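Side-chain contact in VP1 (Polyomavirus HPyV6, PDB 4PCG), which probably serves as the major structural protein of the viral capsid, assembling into pentamers of jelly-roll subunits that form the shell and take part in attachment to host cells: residues A162-V167 and P181-N186. Sequence-based numbering, arbitrary orientation.
Sequences ATRKQV and PTRNEN
T182 and then R183, in the loop between strands 177-179 and 187-194, both close on one long side chain, R164 of strand 163-166. T182 comes first, with OG1 turned toward the R164 guanidinium, 3.6 Å from NH2 and oblique to its plane; no hydrogen bond joins them. The T182 side chain meets R164 at about a right angle, and its methyl CG2 is 3.9 Å from R164 NH2. A chi1 of 73° sets OG1 between the backbone N and the carbonyl carbon, where its hydrogen bond goes to D180 OD1. The other oxygen of that carboxylate, OD2, takes a salt bridge from R164 NE, so D180 holds both partners together from just before the loop segment. R164 NH1 is bonded to the carbonyl oxygen of G159, which further fixes the guanidinium. Next, R183 reaches back with its chain extended from CG to NE and lays one guanidinium face against R164: R164 CD sits over the centre of the R183 guanidinium, 3.7 Å above its plane. The two guanidinium planes are 35° apart, and their NE atoms approach to 4.3 Å; D180, with a long, weak ion pair to R183, probably offsets the like charges. This surface contact joins a strand at the edge, within this chain, of the small antiparallel sheet 163-166, 129-132, 177-179 to the loop leading into jelly-roll strand 187-194, while I26 of a neighbouring subunit packs on R164 and T182.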
loop_
_atom_site.group_PDB
_atom_site.type_symbol
_atom_site.label_atom_id
_atom_site.label_comp_id
_atom_site.label_asym_id
_atom_site.label_seq_id
_atom_site.Cartn_x
_atom_site.Cartn_y
_atom_site.Cartn_z
ATOM N N ALA B 162 6.877 1.394 -34.143
ATOM C CA ALA B 162 7.152 0.290 -33.261
ATOM C C ALA B 162 6.544 -0.968 -33.851
ATOM O O ALA B 162 5.499 -0.932 -34.497
ATOM C CB ALA B 162 6.588 0.549 -31.873
ATOM N N THR B 163 7.205 -2.087 -33.639
ATOM C CA THR B 163 6.758 -3.361 -34.191
ATOM C C THR B 163 5.473 -3.811 -33.525
ATOM O O THR B 163 5.387 -3.932 -32.304
ATOM C CB THR B 163 7.820 -4.460 -34.013
ATOM O OG1 THR B 163 9.071 -3.979 -34.512
ATOM C CG2 THR B 163 7.405 -5.735 -34.740
ATOM N N ARG B 164 4.457 -4.053 -34.341
ATOM C CA ARG B 164 3.181 -4.519 -33.813
ATOM C C ARG B 164 2.836 -5.886 -34.374
ATOM O O ARG B 164 2.936 -6.122 -35.591
ATOM C CB ARG B 164 2.075 -3.510 -34.144
ATOM C CG ARG B 164 2.062 -2.303 -33.222
ATOM C CD ARG B 164 0.959 -1.337 -33.608
ATOM N NE ARG B 164 0.627 -0.495 -32.461
ATOM C CZ ARG B 164 1.181 0.683 -32.200
ATOM N NH1 ARG B 164 2.100 1.213 -33.004
ATOM N NH2 ARG B 164 0.784 1.356 -31.135
ATOM N N LYS B 165 2.444 -6.793 -33.496
ATOM C CA LYS B 165 1.831 -8.041 -33.942
ATOM C C LYS B 165 0.973 -8.647 -32.850
ATOM O O LYS B 165 0.737 -7.998 -31.868
ATOM C CB LYS B 165 2.849 -9.008 -34.504
ATOM C CG LYS B 165 4.013 -9.279 -33.627
ATOM C CD LYS B 165 5.069 -10.168 -34.327
ATOM C CE LYS B 165 5.527 -9.756 -35.703
ATOM N NZ LYS B 165 6.625 -10.654 -36.200
ATOM N N GLN B 166 0.504 -9.874 -33.059
ATOM C CA GLN B 166 -0.300 -10.592 -32.089
ATOM C C GLN B 166 0.452 -11.784 -31.494
ATOM O O GLN B 166 1.316 -12.417 -32.158
ATOM C CB GLN B 166 -1.575 -11.077 -32.788
ATOM C CG GLN B 166 -2.486 -9.932 -33.215
ATOM C CD GLN B 166 -3.666 -10.368 -34.064
ATOM O OE1 GLN B 166 -3.484 -10.830 -35.176
ATOM N NE2 GLN B 166 -4.879 -10.273 -33.507
ATOM N N VAL B 167 0.120 -12.086 -30.249
ATOM C CA VAL B 167 0.666 -13.234 -29.552
ATOM C C VAL B 167 -0.034 -14.525 -30.005
ATOM O O VAL B 167 -1.106 -14.880 -29.536
ATOM C CB VAL B 167 0.644 -13.040 -28.036
ATOM C CG1 VAL B 167 1.249 -14.255 -27.344
ATOM C CG2 VAL B 167 1.414 -11.789 -27.662
ATOM N N PRO B 181 -2.569 -0.801 -26.283
ATOM C CA PRO B 181 -3.865 -0.153 -25.962
ATOM C C PRO B 181 -4.555 0.486 -27.148
ATOM O O PRO B 181 -5.723 0.866 -27.037
ATOM C CB PRO B 181 -3.477 0.880 -24.884
ATOM C CG PRO B 181 -2.076 1.264 -25.253
ATOM C CD PRO B 181 -1.433 -0.024 -25.746
ATOM N N THR B 182 -3.874 0.595 -28.291
ATOM C CA THR B 182 -4.496 1.128 -29.489
ATOM C C THR B 182 -5.279 0.058 -30.231
ATOM O O THR B 182 -5.979 0.380 -31.162
ATOM C CB THR B 182 -3.501 1.758 -30.490
ATOM O OG1 THR B 182 -2.745 0.727 -31.138
ATOM C CG2 THR B 182 -2.600 2.812 -29.803
ATOM N N ARG B 183 -5.164 -1.199 -29.826
ATOM C CA ARG B 183 -5.897 -2.307 -30.442
ATOM C C ARG B 183 -6.656 -3.081 -29.351
ATOM O O ARG B 183 -7.225 -2.450 -28.439
ATOM C CB ARG B 183 -4.957 -3.158 -31.312
ATOM C CG ARG B 183 -4.274 -2.321 -32.394
ATOM C CD ARG B 183 -3.337 -3.141 -33.279
ATOM N NE ARG B 183 -2.814 -2.305 -34.334
ATOM C CZ ARG B 183 -2.125 -2.721 -35.400
ATOM N NH1 ARG B 183 -1.819 -3.992 -35.587
ATOM N NH2 ARG B 183 -1.737 -1.832 -36.293
ATOM N N ASN B 184 -6.649 -4.402 -29.391
ATOM C CA ASN B 184 -7.327 -5.217 -28.384
ATOM C C ASN B 184 -8.775 -4.836 -28.172
ATOM O O ASN B 184 -9.269 -4.845 -27.031
ATOM C CB ASN B 184 -6.539 -5.226 -27.091
ATOM C CG ASN B 184 -5.239 -6.011 -27.250
ATOM O OD1 ASN B 184 -5.281 -7.186 -27.592
ATOM N ND2 ASN B 184 -4.098 -5.368 -27.012
ATOM N N GLU B 185 -9.445 -4.584 -29.292
ATOM C CA GLU B 185 -10.830 -4.122 -29.271
ATOM C C GLU B 185 -11.790 -5.068 -28.534
ATOM O O GLU B 185 -12.691 -4.633 -27.808
ATOM C CB GLU B 185 -11.341 -3.879 -30.718
ATOM C CG GLU B 185 -10.669 -2.703 -31.430
ATOM C CD GLU B 185 -9.272 -2.976 -32.048
ATOM O OE1 GLU B 185 -8.748 -2.062 -32.733
ATOM O OE2 GLU B 185 -8.686 -4.072 -31.887
ATOM N N ASN B 186 -11.635 -6.343 -28.748
ATOM C CA ASN B 186 -12.657 -7.291 -28.246
ATOM C C ASN B 186 -11.886 -8.193 -27.294
ATOM O O ASN B 186 -11.874 -9.407 -27.394
ATOM C CB ASN B 186 -13.213 -8.011 -29.477
ATOM C CG ASN B 186 -14.223 -9.110 -29.164
ATOM O OD1 ASN B 186 -15.091 -8.977 -28.304
ATOM N ND2 ASN B 186 -14.123 -10.193 -29.912
#